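PDB 1RLK: peptidyl-tRNA hydrolase, which probably hydrolyses peptidyl-tRNAs that drop off the ribosome during protein synthesis, releasing the N-acyl amino acid and the tRNA. Local coordinates for residues E63-K68 against N78-D83; I97-D102 against K109-Y114; M74-E79 against E104-K109. All coordinates share one frame; numbering follows the deposited sequence.

Contact 1. Residues E63-K68 against N78-D83; sequences EIMEIK and NEIVQD
Met65 and Lys68 of helix 61-74 both bring their side chains across Ile80 at about a right angle, a worked example of a methyl packed between two helix side chains with a polar bond beside it. Met65 SD lies 3.8 Å from Ile80 CD1, and Lys68 CD comes to 3.9 Å from the same methyl. One carbon back along the same branch, Ile80 CG1 is 4.3 Å from Ile64 CG2. Helix 63-68 and strand 78-82 run nearly antiparallel, their axes 158° apart and 9.8 Å at closest approach. Lys68 leaves with CG anti to its backbone N (chi1 171°) and bends at chi2, carrying the amine to the strand and the chain across Asn78, again at about a right angle. NZ meets Asn78 OD1 at 3.0 Å, in the carbonyl plane on a lone pair, with a C=O...N angle of 123°. Asp72 OD2 pairs with the ammonium, and Asn78 ND2 in turn donates to Ile76 O and Asp72 OD1. With an alanine for this lysine, Asn78 OD1 and the Asp72 carboxylate would probably lose the cation they share, and Ile80 CD1 would be less covered. Lysine thus acts twice, its methylenes as hydrocarbon and its amine as a charged link to the strand.

Contact 2. Residues I97-D102 against K109-Y114; sequences IGLGPD and KITGKY
Ile110 makes the first touch with the strand, its CG2 methyl lying 4.2 Å from Leu99 CD1, a loose apolar approach near the end of helix 104-111. Ile110 also touches Met74, at the end of helix 61-74, which places the residue where two helices come together. One step on, Thr111 offers the closer partner: its CG2 and Leu99 CD1 point at each other tip to tip at 3.6 Å. The two branches of the threonine have separate tasks. OG1 sits between the backbone N and the carbonyl carbon (chi1 44°) and bonds Leu107 O one turn back, while the same rotation puts CG2 beside the backbone N and toward Leu99. Leu99 answers with CG anti to its own carbonyl carbon, chi1 -39°.

In this PTH2-family fold a mixed four-stranded sheet carries helices on both faces, strand 94-103 being one of the two inner strands. Helices 61-74 and 104-111 share the face that Leu99 enters, while helix 17-38 lies against the other. Leu99 stands between Gly98 and Gly100, and the backbone angles of Gly100 (phi 98°) would jam any CB against the preceding carbonyl oxygen.

Beyond Thr111 the chain reverses in a type I turn closed by Tyr114 N on Thr111 O, 3.0 Å away. Thr111 CA lies in plane at the edge of the Tyr114 ring. Tyr114 itself packs on Val56 and Val58 of strand 53-58, and its OH is hydrogen-bonded to Glu63 OE1.

Contact 3. Residues M74-E79 against E104-K109; sequences MGIVNE and EEKLDK
Met74 and Ile76 face one side of helix 104-111, with Met74 CA 8.5 Å from Lys106 CA and Ile76 CA 8.4 Å from Leu107 CA. This spacing leaves the joining to side chains. Ile76 divides its branches between two partners. CG1, anti to the carbonyl carbon (chi1 -67°), takes CD1 to 3.9 Å from Lys106 CD, the two chains lying alongside and running opposite ways. Lys106 spends its methylenes on Ile76, while a bend at chi3 (-78°) delivers NZ to a salt bridge with Asp102. The CG2 branch of Ile76 meets Leu107 CD2 at 4.0 Å, the leucine lying at a slant to it.

The loop leading here begins with a Schellman motif: Gly75, at positive phi, is the first residue to leave helix 61-74, and two bonds run back into that helix's last turn. Met74 stands just before it, its SD 4.4 Å from Lys106 O. After Ile76 the chain passes into strand 78-82, and Asn78 reaches back along the chain. Its ND2 donates to Ile76 O at 2.9 Å with an N-H...O angle of 168°, the acceptor lying in the amide plane; together with Asp72 on ND2 and Lys68 on OD1, this bond would hold the amide's rotation.

Taken together, the three contacts illustrate how two helices are fixed to one face of a sheet through neighbouring strands. Contact 1 seats helix 61-74 on edge strand 78-82, contact 2 seats the end of helix 104-111 on strand 94-103, and contact 3 bridges the connection between the first helix and its strand to the second helix. Their centres lie about 10 Å apart for contacts 1 and 2, 12 Å for contacts 1 and 3, and only 5 Å for contacts 2 and 3. Antiparallel pairing joins the strands, with Gly98 N 2.9 Å from Glu79 O and Gly100 N 2.8 Å from Val77 O. Contacts 1 and 3 share Asn78, and Leu99 of contact 2 touches both it and Leu107.

Contact 1. Residues E63-K68 against N78-D83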
ATOM      1  N   GLU A  63       2.047  -1.223 -13.035  1.00 24.06           N
ATOM      2  CA  GLU A  63       2.967  -0.767 -11.985  1.00 23.74           C
ATOM      3  C   GLU A  63       2.572  -1.341 -10.636  1.00 22.18           C
ATOM      4  O   GLU A  63       3.422  -1.798  -9.894  1.00 21.89           O
ATOM      5  CB  GLU A  63       3.019   0.764 -11.890  1.00 24.32           C
ATOM      6  CG  GLU A  63       3.362   1.498 -13.181  1.00 27.11           C
ATOM      7  CD  GLU A  63       4.721   1.134 -13.741  1.00 31.40           C
ATOM      8  OE1 GLU A  63       5.609   0.714 -12.967  1.00 31.76           O
ATOM      9  OE2 GLU A  63       4.892   1.271 -14.979  1.00 37.01           O
ATOM     10  N   ILE A  64       1.279  -1.315 -10.318  1.00 21.50           N
ATOM     11  CA  ILE A  64       0.773  -2.004  -9.115  1.00 21.02           C
ATOM     12  C   ILE A  64       1.273  -3.452  -9.040  1.00 20.94           C
ATOM     13  O   ILE A  64       1.752  -3.901  -8.004  1.00 20.45           O
ATOM     14  CB  ILE A  64      -0.782  -1.994  -9.092  1.00 20.72           C
ATOM     15  CG1 ILE A  64      -1.326  -0.570  -9.012  1.00 20.12           C
ATOM     16  CG2 ILE A  64      -1.323  -2.821  -7.926  1.00 20.92           C
ATOM     17  CD1 ILE A  64      -1.066   0.120  -7.677  1.00 19.34           C
ATOM     18  N   MET A  65       1.175  -4.179 -10.148  1.00 21.83           N
ATOM     19  CA  MET A  65       1.523  -5.604 -10.153  1.00 22.10           C
ATOM     20  C   MET A  65       3.043  -5.834 -10.081  1.00 21.96           C
ATOM     21  O   MET A  65       3.522  -6.838  -9.531  1.00 21.40           O
ATOM     22  CB  MET A  65       0.910  -6.275 -11.392  1.00 22.66           C
ATOM     23  CG  MET A  65      -0.626  -6.204 -11.439  1.00 23.79           C
ATOM     24  SD  MET A  65      -1.402  -6.700  -9.877  1.00 25.49           S
ATOM     25  CE  MET A  65      -0.817  -8.287  -9.694  1.00 23.43           C
ATOM     26  N   GLU A  66       3.809  -4.872 -10.581  1.00 22.14           N
ATOM     27  CA  GLU A  66       5.264  -4.921 -10.476  1.00 22.09           C
ATOM     28  C   GLU A  66       5.705  -4.750  -9.030  1.00 20.95           C
ATOM     29  O   GLU A  66       6.590  -5.435  -8.564  1.00 20.55           O
ATOM     30  CB  GLU A  66       5.874  -3.809 -11.339  1.00 23.30           C
ATOM     31  CG  GLU A  66       7.385  -3.816 -11.379  1.00 26.97           C
ATOM     32  CD  GLU A  66       7.935  -5.036 -12.090  1.00 32.92           C
ATOM     33  OE1 GLU A  66       7.209  -5.639 -12.921  1.00 35.15           O
ATOM     34  OE2 GLU A  66       9.102  -5.388 -11.815  1.00 36.68           O
ATOM     35  N   ILE A  67       5.073  -3.819  -8.323  1.00 20.95           N
ATOM     36  CA  ILE A  67       5.321  -3.592  -6.904  1.00 20.21           C
ATOM     37  C   ILE A  67       5.012  -4.869  -6.111  1.00 19.94           C
ATOM     38  O   ILE A  67       5.805  -5.333  -5.279  1.00 18.69           O
ATOM     39  CB  ILE A  67       4.446  -2.384  -6.431  1.00 20.86           C
ATOM     40  CG1 ILE A  67       5.022  -1.078  -6.979  1.00 21.13           C
ATOM     41  CG2 ILE A  67       4.376  -2.287  -4.911  1.00 21.35           C
ATOM     42  CD1 ILE A  67       4.075   0.098  -6.903  1.00 21.89           C
ATOM     43  N   LYS A  68       3.838  -5.438  -6.394  1.00 19.83           N
ATOM     44  CA  LYS A  68       3.414  -6.691  -5.798  1.00 19.45           C
ATOM     45  C   LYS A  68       4.512  -7.728  -5.984  1.00 19.40           C
ATOM     46  O   LYS A  68       4.977  -8.325  -5.028  1.00 18.60           O
ATOM     47  CB  LYS A  68       2.098  -7.148  -6.466  1.00 19.52           C
ATOM     48  CG  LYS A  68       1.633  -8.586  -6.100  1.00 20.79           C
ATOM     49  CD  LYS A  68       1.102  -8.621  -4.718  1.00 20.62           C
ATOM     50  CE  LYS A  68       0.393  -9.927  -4.356  1.00 20.20           C
ATOM     51  NZ  LYS A  68       0.966 -10.456  -3.080  1.00 16.87           N
ATOM     52  N   ASN A  78       2.123  -6.925   2.009  1.00 20.73           N
ATOM     53  CA  ASN A  78       1.482  -6.070   1.019  1.00 20.23           C
ATOM     54  C   ASN A  78       0.037  -6.446   0.796  1.00 19.96           C
ATOM     55  O   ASN A  78      -0.342  -7.615   0.970  1.00 20.32           O
ATOM     56  CB  ASN A  78       2.247  -6.127  -0.303  1.00 20.29           C
ATOM     57  CG  ASN A  78       2.181  -7.504  -0.964  1.00 21.51           C
ATOM     58  OD1 ASN A  78       1.333  -7.740  -1.823  1.00 20.30           O
ATOM     59  ND2 ASN A  78       3.084  -8.410  -0.565  1.00 16.38           N
ATOM     60  N   GLU A  79      -0.775  -5.468   0.410  1.00 19.24           N
ATOM     61  CA  GLU A  79      -2.183  -5.712   0.146  1.00 18.67           C
ATOM     62  C   GLU A  79      -2.629  -4.905  -1.043  1.00 18.78           C
ATOM     63  O   GLU A  79      -2.563  -3.666  -1.025  1.00 17.41           O
ATOM     64  CB  GLU A  79      -3.028  -5.330   1.362  1.00 19.42           C
ATOM     65  CG  GLU A  79      -4.514  -5.580   1.181  1.00 20.64           C
ATOM     66  CD  GLU A  79      -4.908  -7.051   1.261  1.00 22.86           C
ATOM     67  OE1 GLU A  79      -4.060  -7.932   1.613  1.00 22.39           O
ATOM     68  OE2 GLU A  79      -6.095  -7.304   0.999  1.00 24.43           O
ATOM     69  N   ILE A  80      -3.073  -5.605  -2.086  1.00 18.19           N
ATOM     70  CA  ILE A  80      -3.765  -4.996  -3.192  1.00 18.80           C
ATOM     71  C   ILE A  80      -5.189  -4.659  -2.751  1.00 19.36           C
ATOM     72  O   ILE A  80      -5.889  -5.497  -2.184  1.00 19.43           O
ATOM     73  CB  ILE A  80      -3.764  -5.946  -4.408  1.00 19.54           C
ATOM     74  CG1 ILE A  80      -2.391  -5.887  -5.082  1.00 21.29           C
ATOM     75  CG2 ILE A  80      -4.873  -5.578  -5.395  1.00 19.47           C
ATOM     76  CD1 ILE A  80      -2.165  -6.947  -6.122  1.00 24.21           C
ATOM     77  N   VAL A  81      -5.608  -3.431  -3.027  1.00 18.75           N
ATOM     78  CA  VAL A  81      -6.885  -2.941  -2.575  1.00 19.49           C
ATOM     79  C   VAL A  81      -7.799  -2.800  -3.772  1.00 19.72           C
ATOM     80  O   VAL A  81      -7.395  -2.283  -4.812  1.00 20.24           O
ATOM     81  CB  VAL A  81      -6.721  -1.593  -1.833  1.00 18.62           C
ATOM     82  CG1 VAL A  81      -8.069  -0.886  -1.674  1.00 19.97           C
ATOM     83  CG2 VAL A  81      -6.065  -1.832  -0.484  1.00 20.23           C
ATOM     84  N   GLN A  82      -9.027  -3.256  -3.605  1.00 20.38           N
ATOM     85  CA  GLN A  82     -10.066  -3.153  -4.625  1.00 21.99           C
ATOM     86  C   GLN A  82     -11.271  -2.430  -4.038  1.00 23.01           C
ATOM     87  O   GLN A  82     -11.666  -2.730  -2.919  1.00 21.22           O
ATOM     88  CB  GLN A  82     -10.491  -4.557  -5.101  1.00 21.67           C
ATOM     89  CG  GLN A  82      -9.359  -5.350  -5.768  1.00 23.18           C
ATOM     90  CD  GLN A  82      -9.728  -6.799  -6.122  1.00 24.05           C
ATOM     91  OE1 GLN A  82     -10.502  -7.047  -7.051  1.00 26.76           O
ATOM     92  NE2 GLN A  82      -9.148  -7.739  -5.408  1.00 23.01           N
ATOM     93  N   ASP A  83     -11.857  -1.498  -4.791  1.00 25.73           N
ATOM     94  CA  ASP A  83     -13.069  -0.821  -4.351  1.00 28.23           C
ATOM     95  C   ASP A  83     -14.292  -1.722  -4.535  1.00 30.44           C
ATOM     96  O   ASP A  83     -14.149  -2.907  -4.847  1.00 30.26           O
ATOM     97  CB  ASP A  83     -13.228   0.581  -5.005  1.00 28.90           C
ATOM     98  CG  ASP A  83     -13.527   0.548  -6.499  1.00 29.61           C
ATOM     99  OD1 ASP A  83     -13.891  -0.506  -7.065  1.00 31.34           O
ATOM    100  OD2 ASP A  83     -13.432   1.579  -7.195  1.00 32.67           O
TER

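Contact 2. Residues I97-D102 against K109-Y114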
ATOM      1  N   ILE A  97      -1.961  -0.316  -3.727  1.00 17.86           N
ATOM      2  CA  ILE A  97      -1.330  -1.405  -2.993  1.00 17.64           C
ATOM      3  C   ILE A  97      -0.572  -0.853  -1.794  1.00 17.42           C
ATOM      4  O   ILE A  97       0.176   0.118  -1.918  1.00 17.50           O
ATOM      5  CB  ILE A  97      -0.409  -2.247  -3.911  1.00 17.20           C
ATOM      6  CG1 ILE A  97       0.206  -3.405  -3.141  1.00 17.16           C
ATOM      7  CG2 ILE A  97       0.692  -1.406  -4.539  1.00 17.04           C
ATOM      8  CD1 ILE A  97       0.938  -4.397  -4.035  1.00 16.80           C
ATOM      9  N   GLY A  98      -0.798  -1.442  -0.630  1.00 16.82           N
ATOM     10  CA  GLY A  98      -0.060  -1.091   0.573  1.00 17.41           C
ATOM     11  C   GLY A  98       1.132  -2.005   0.792  1.00 17.89           C
ATOM     12  O   GLY A  98       1.085  -3.201   0.459  1.00 17.31           O
ATOM     13  N   LEU A  99       2.198  -1.448   1.355  1.00 17.74           N
ATOM     14  CA  LEU A  99       3.407  -2.197   1.694  1.00 18.56           C
ATOM     15  C   LEU A  99       3.886  -1.851   3.092  1.00 18.97           C
ATOM     16  O   LEU A  99       4.013  -0.672   3.440  1.00 19.16           O
ATOM     17  CB  LEU A  99       4.564  -1.890   0.737  1.00 18.67           C
ATOM     18  CG  LEU A  99       4.329  -1.712  -0.745  1.00 20.66           C
ATOM     19  CD1 LEU A  99       5.595  -1.170  -1.370  1.00 22.16           C
ATOM     20  CD2 LEU A  99       3.957  -3.049  -1.389  1.00 22.78           C
ATOM     21  N   GLY A 100       4.199  -2.874   3.879  1.00 18.95           N
ATOM     22  CA  GLY A 100       4.820  -2.681   5.176  1.00 19.45           C
ATOM     23  C   GLY A 100       3.826  -2.717   6.322  1.00 20.03           C
ATOM     24  O   GLY A 100       2.725  -3.257   6.159  1.00 19.97           O
ATOM     25  N   PRO A 101       4.180  -2.128   7.462  1.00 20.69           N
ATOM     26  CA  PRO A 101       5.412  -1.342   7.622  1.00 21.35           C
ATOM     27  C   PRO A 101       6.705  -2.161   7.549  1.00 21.97           C
ATOM     28  O   PRO A 101       6.721  -3.347   7.878  1.00 21.81           O
ATOM     29  CB  PRO A 101       5.263  -0.746   9.019  1.00 21.78           C
ATOM     30  CG  PRO A 101       4.369  -1.729   9.752  1.00 21.08           C
ATOM     31  CD  PRO A 101       3.418  -2.207   8.719  1.00 20.72           C
ATOM     32  N   ASP A 102       7.773  -1.518   7.086  1.00 22.43           N
ATOM     33  CA  ASP A 102       9.088  -2.156   6.995  1.00 23.30           C
ATOM     34  C   ASP A 102      10.202  -1.106   7.064  1.00 23.68           C
ATOM     35  O   ASP A 102       9.950   0.035   7.405  1.00 22.93           O
ATOM     36  CB  ASP A 102       9.189  -2.992   5.710  1.00 22.51           C
ATOM     37  CG  ASP A 102       9.939  -4.297   5.932  1.00 23.90           C
ATOM     38  OD1 ASP A 102      11.078  -4.245   6.453  1.00 23.77           O
ATOM     39  OD2 ASP A 102       9.468  -5.419   5.652  1.00 21.78           O
ATOM     40  N   LYS A 109      13.638   0.476  -2.343  1.00 22.52           N
ATOM     41  CA  LYS A 109      14.068  -0.408  -3.443  1.00 23.02           C
ATOM     42  C   LYS A 109      12.931  -0.771  -4.391  1.00 22.39           C
ATOM     43  O   LYS A 109      13.177  -1.111  -5.540  1.00 22.68           O
ATOM     44  CB  LYS A 109      14.691  -1.701  -2.902  1.00 23.11           C
ATOM     45  CG  LYS A 109      15.926  -1.502  -2.081  1.00 24.94           C
ATOM     46  CD  LYS A 109      16.553  -2.816  -1.672  1.00 26.98           C
ATOM     47  CE  LYS A 109      17.830  -2.564  -0.892  1.00 29.16           C
ATOM     48  NZ  LYS A 109      18.235  -3.707  -0.035  1.00 31.64           N
ATOM     49  N   ILE A 110      11.692  -0.710  -3.901  1.00 21.91           N
ATOM     50  CA  ILE A 110      10.499  -1.066  -4.687  1.00 21.63           C
ATOM     51  C   ILE A 110       9.761   0.152  -5.238  1.00 20.94           C
ATOM     52  O   ILE A 110       9.408   0.180  -6.414  1.00 21.35           O
ATOM     53  CB  ILE A 110       9.532  -1.892  -3.797  1.00 21.56           C
ATOM     54  CG1 ILE A 110      10.195  -3.188  -3.368  1.00 22.85           C
ATOM     55  CG2 ILE A 110       8.217  -2.218  -4.533  1.00 21.98           C
ATOM     56  CD1 ILE A 110       9.403  -3.973  -2.346  1.00 24.36           C
ATOM     57  N   THR A 111       9.510   1.143  -4.372  1.00 20.80           N
ATOM     58  CA  THR A 111       8.661   2.295  -4.695  1.00 20.44           C
ATOM     59  C   THR A 111       9.371   3.661  -4.878  1.00 21.25           C
ATOM     60  O   THR A 111       8.731   4.627  -5.265  1.00 20.72           O
ATOM     61  CB  THR A 111       7.558   2.477  -3.622  1.00 19.88           C
ATOM     62  OG1 THR A 111       8.113   2.331  -2.307  1.00 19.30           O
ATOM     63  CG2 THR A 111       6.490   1.349  -3.747  1.00 20.03           C
ATOM     64  N   GLY A 112      10.663   3.739  -4.600  1.00 22.65           N
ATOM     65  CA  GLY A 112      11.387   5.006  -4.641  1.00 23.69           C
ATOM     66  C   GLY A 112      11.317   5.755  -5.952  1.00 24.64           C
ATOM     67  O   GLY A 112      11.429   6.981  -5.989  1.00 24.55           O
ATOM     68  N   LYS A 113      11.080   5.010  -7.028  1.00 25.44           N
ATOM     69  CA  LYS A 113      11.087   5.526  -8.400  1.00 25.86           C
ATOM     70  C   LYS A 113       9.832   6.314  -8.719  1.00 25.51           C
ATOM     71  O   LYS A 113       9.815   7.155  -9.642  1.00 25.88           O
ATOM     72  CB  LYS A 113      11.257   4.362  -9.398  0.52 26.26           C
ATOM     73  CG  LYS A 113      10.631   2.994  -8.958  0.52 26.88           C
ATOM     74  CD  LYS A 113      11.414   2.169  -7.889  0.52 27.24           C
ATOM     75  CE  LYS A 113      12.872   2.602  -7.636  0.52 28.62           C
ATOM     76  NZ  LYS A 113      13.325   2.147  -6.298  0.52 26.78           N
ATOM     77  N   TYR A 114       8.774   6.076  -7.945  1.00 24.40           N
ATOM     78  CA  TYR A 114       7.478   6.674  -8.232  1.00 23.43           C
ATOM     79  C   TYR A 114       7.341   8.055  -7.596  1.00 23.19           C
ATOM     80  O   TYR A 114       7.866   8.285  -6.517  1.00 22.75           O
ATOM     81  CB  TYR A 114       6.362   5.745  -7.717  1.00 23.68           C
ATOM     82  CG  TYR A 114       6.411   4.380  -8.359  1.00 22.66           C
ATOM     83  CD1 TYR A 114       6.055   4.204  -9.692  1.00 24.22           C
ATOM     84  CD2 TYR A 114       6.848   3.279  -7.650  1.00 23.66           C
ATOM     85  CE1 TYR A 114       6.109   2.955 -10.293  1.00 24.20           C
ATOM     86  CE2 TYR A 114       6.910   2.016  -8.246  1.00 25.93           C
ATOM     87  CZ  TYR A 114       6.533   1.864  -9.571  1.00 25.64           C
ATOM     88  OH  TYR A 114       6.601   0.614 -10.180  1.00 28.95           O
TER

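Contact 3. Residues M74-E79 against E104-K109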
ATOM      1  N   MET A  74      10.639 -10.065  -1.742  1.00 24.93           N
ATOM      2  CA  MET A  74      11.383  -9.566  -0.590  1.00 24.74           C
ATOM      3  C   MET A  74      10.753  -9.927   0.740  1.00 24.39           C
ATOM      4  O   MET A  74      11.305  -9.606   1.791  1.00 24.45           O
ATOM      5  CB  MET A  74      11.506  -8.048  -0.685  1.00 25.17           C
ATOM      6  CG  MET A  74      12.373  -7.617  -1.831  1.00 27.00           C
ATOM      7  SD  MET A  74      12.656  -5.861  -1.809  1.00 30.48           S
ATOM      8  CE  MET A  74      12.297  -5.555  -3.392  1.00 30.85           C
ATOM      9  N   GLY A  75       9.599 -10.587   0.698  1.00 23.73           N
ATOM     10  CA  GLY A  75       8.915 -11.025   1.895  1.00 23.69           C
ATOM     11  C   GLY A  75       8.306  -9.871   2.659  1.00 23.42           C
ATOM     12  O   GLY A  75       8.249  -9.894   3.890  1.00 23.98           O
ATOM     13  N   ILE A  76       7.876  -8.854   1.925  1.00 23.20           N
ATOM     14  CA  ILE A  76       7.286  -7.666   2.525  1.00 23.11           C
ATOM     15  C   ILE A  76       5.767  -7.795   2.505  1.00 22.45           C
ATOM     16  O   ILE A  76       5.159  -8.111   1.466  1.00 21.63           O
ATOM     17  CB  ILE A  76       7.749  -6.393   1.781  1.00 23.30           C
ATOM     18  CG1 ILE A  76       9.260  -6.184   1.994  1.00 24.38           C
ATOM     19  CG2 ILE A  76       6.968  -5.165   2.266  1.00 24.11           C
ATOM     20  CD1 ILE A  76       9.903  -5.157   1.058  1.00 25.16           C
ATOM     21  N   VAL A  77       5.160  -7.523   3.654  1.00 22.17           N
ATOM     22  CA  VAL A  77       3.697  -7.471   3.757  1.00 21.68           C
ATOM     23  C   VAL A  77       3.140  -6.492   2.748  1.00 21.15           C
ATOM     24  O   VAL A  77       3.617  -5.357   2.629  1.00 20.28           O
ATOM     25  CB  VAL A  77       3.240  -7.052   5.178  1.00 21.84           C
ATOM     26  CG1 VAL A  77       1.721  -6.769   5.207  1.00 22.71           C
ATOM     27  CG2 VAL A  77       3.628  -8.117   6.195  1.00 22.56           C
ATOM     28  N   ASN A  78       2.123  -6.925   2.009  1.00 20.73           N
ATOM     29  CA  ASN A  78       1.482  -6.070   1.019  1.00 20.23           C
ATOM     30  C   ASN A  78       0.037  -6.446   0.796  1.00 19.96           C
ATOM     31  O   ASN A  78      -0.342  -7.615   0.970  1.00 20.32           O
ATOM     32  CB  ASN A  78       2.247  -6.127  -0.303  1.00 20.29           C
ATOM     33  CG  ASN A  78       2.181  -7.504  -0.964  1.00 21.51           C
ATOM     34  OD1 ASN A  78       1.333  -7.740  -1.823  1.00 20.30           O
ATOM     35  ND2 ASN A  78       3.084  -8.410  -0.565  1.00 16.38           N
ATOM     36  N   GLU A  79      -0.775  -5.468   0.410  1.00 19.24           N
ATOM     37  CA  GLU A  79      -2.183  -5.712   0.146  1.00 18.67           C
ATOM     38  C   GLU A  79      -2.629  -4.905  -1.043  1.00 18.78           C
ATOM     39  O   GLU A  79      -2.563  -3.666  -1.025  1.00 17.41           O
ATOM     40  CB  GLU A  79      -3.028  -5.330   1.362  1.00 19.42           C
ATOM     41  CG  GLU A  79      -4.514  -5.580   1.181  1.00 20.64           C
ATOM     42  CD  GLU A  79      -4.908  -7.051   1.261  1.00 22.86           C
ATOM     43  OE1 GLU A  79      -4.060  -7.932   1.613  1.00 22.39           O
ATOM     44  OE2 GLU A  79      -6.095  -7.304   0.999  1.00 24.43           O
ATOM     45  N   GLU A 104      12.504   1.586   5.660  1.00 26.60           N
ATOM     46  CA  GLU A 104      12.434   2.531   4.545  1.00 27.31           C
ATOM     47  C   GLU A 104      13.398   2.216   3.393  1.00 27.34           C
ATOM     48  O   GLU A 104      13.049   2.346   2.225  1.00 27.30           O
ATOM     49  CB  GLU A 104      12.687   3.960   5.059  1.00 27.82           C
ATOM     50  CG  GLU A 104      12.650   5.027   3.972  1.00 29.52           C
ATOM     51  CD  GLU A 104      12.400   6.430   4.526  1.00 31.88           C
ATOM     52  OE1 GLU A 104      12.897   6.746   5.620  1.00 35.68           O
ATOM     53  OE2 GLU A 104      11.693   7.215   3.876  1.00 32.50           O
ATOM     54  N   GLU A 105      14.626   1.835   3.715  1.00 27.50           N
ATOM     55  CA  GLU A 105      15.617   1.516   2.680  1.00 27.87           C
ATOM     56  C   GLU A 105      15.144   0.352   1.810  1.00 27.33           C
ATOM     57  O   GLU A 105      15.323   0.364   0.580  1.00 26.00           O
ATOM     58  CB  GLU A 105      16.982   1.212   3.322  1.00 28.41           C
ATOM     59  CG  GLU A 105      17.994   0.472   2.436  1.00 31.52           C
ATOM     60  CD  GLU A 105      19.155   1.341   1.955  1.00 34.91           C
ATOM     61  OE1 GLU A 105      19.662   2.179   2.724  1.00 37.01           O
ATOM     62  OE2 GLU A 105      19.574   1.166   0.797  1.00 37.04           O
ATOM     63  N   LYS A 106      14.560  -0.655   2.461  1.00 26.97           N
ATOM     64  CA  LYS A 106      14.009  -1.820   1.768  1.00 26.80           C
ATOM     65  C   LYS A 106      12.845  -1.398   0.878  1.00 25.75           C
ATOM     66  O   LYS A 106      12.821  -1.716  -0.311  1.00 25.18           O
ATOM     67  CB  LYS A 106      13.557  -2.887   2.778  1.00 27.27           C
ATOM     68  CG  LYS A 106      13.689  -4.309   2.297  1.00 30.17           C
ATOM     69  CD  LYS A 106      13.122  -5.315   3.318  1.00 33.25           C
ATOM     70  CE  LYS A 106      14.076  -5.561   4.490  1.00 35.62           C
ATOM     71  NZ  LYS A 106      13.384  -6.180   5.680  1.00 36.14           N
ATOM     72  N   LEU A 107      11.905  -0.646   1.453  1.00 24.87           N
ATOM     73  CA  LEU A 107      10.725  -0.199   0.739  1.00 24.38           C
ATOM     74  C   LEU A 107      11.086   0.691  -0.444  1.00 23.90           C
ATOM     75  O   LEU A 107      10.476   0.596  -1.485  1.00 23.10           O
ATOM     76  CB  LEU A 107       9.744   0.516   1.682  1.00 24.59           C
ATOM     77  CG  LEU A 107       9.128  -0.398   2.749  1.00 25.06           C
ATOM     78  CD1 LEU A 107       8.389   0.382   3.806  1.00 25.78           C
ATOM     79  CD2 LEU A 107       8.177  -1.400   2.095  1.00 25.14           C
ATOM     80  N   ASP A 108      12.113   1.522  -0.296  1.00 23.86           N
ATOM     81  CA  ASP A 108      12.526   2.420  -1.378  1.00 23.64           C
ATOM     82  C   ASP A 108      13.085   1.651  -2.583  1.00 22.50           C
ATOM     83  O   ASP A 108      13.001   2.114  -3.706  1.00 21.81           O
ATOM     84  CB  ASP A 108      13.563   3.429  -0.876  1.00 24.36           C
ATOM     85  CG  ASP A 108      12.960   4.480   0.064  1.00 26.22           C
ATOM     86  OD1 ASP A 108      11.751   4.786  -0.036  1.00 28.26           O
ATOM     87  OD2 ASP A 108      13.634   5.041   0.945  1.00 29.27           O
ATOM     88  N   LYS A 109      13.638   0.476  -2.343  1.00 22.52           N
ATOM     89  CA  LYS A 109      14.068  -0.408  -3.443  1.00 23.02           C
ATOM     90  C   LYS A 109      12.931  -0.771  -4.391  1.00 22.39           C
ATOM     91  O   LYS A 109      13.177  -1.111  -5.540  1.00 22.68           O
ATOM     92  CB  LYS A 109      14.691  -1.701  -2.902  1.00 23.11           C
ATOM     93  CG  LYS A 109      15.926  -1.502  -2.081  1.00 24.94           C
ATOM     94  CD  LYS A 109      16.553  -2.816  -1.672  1.00 26.98           C
ATOM     95  CE  LYS A 109      17.830  -2.564  -0.892  1.00 29.16           C
ATOM     96  NZ  LYS A 109      18.235  -3.707  -0.035  1.00 31.64           N
TER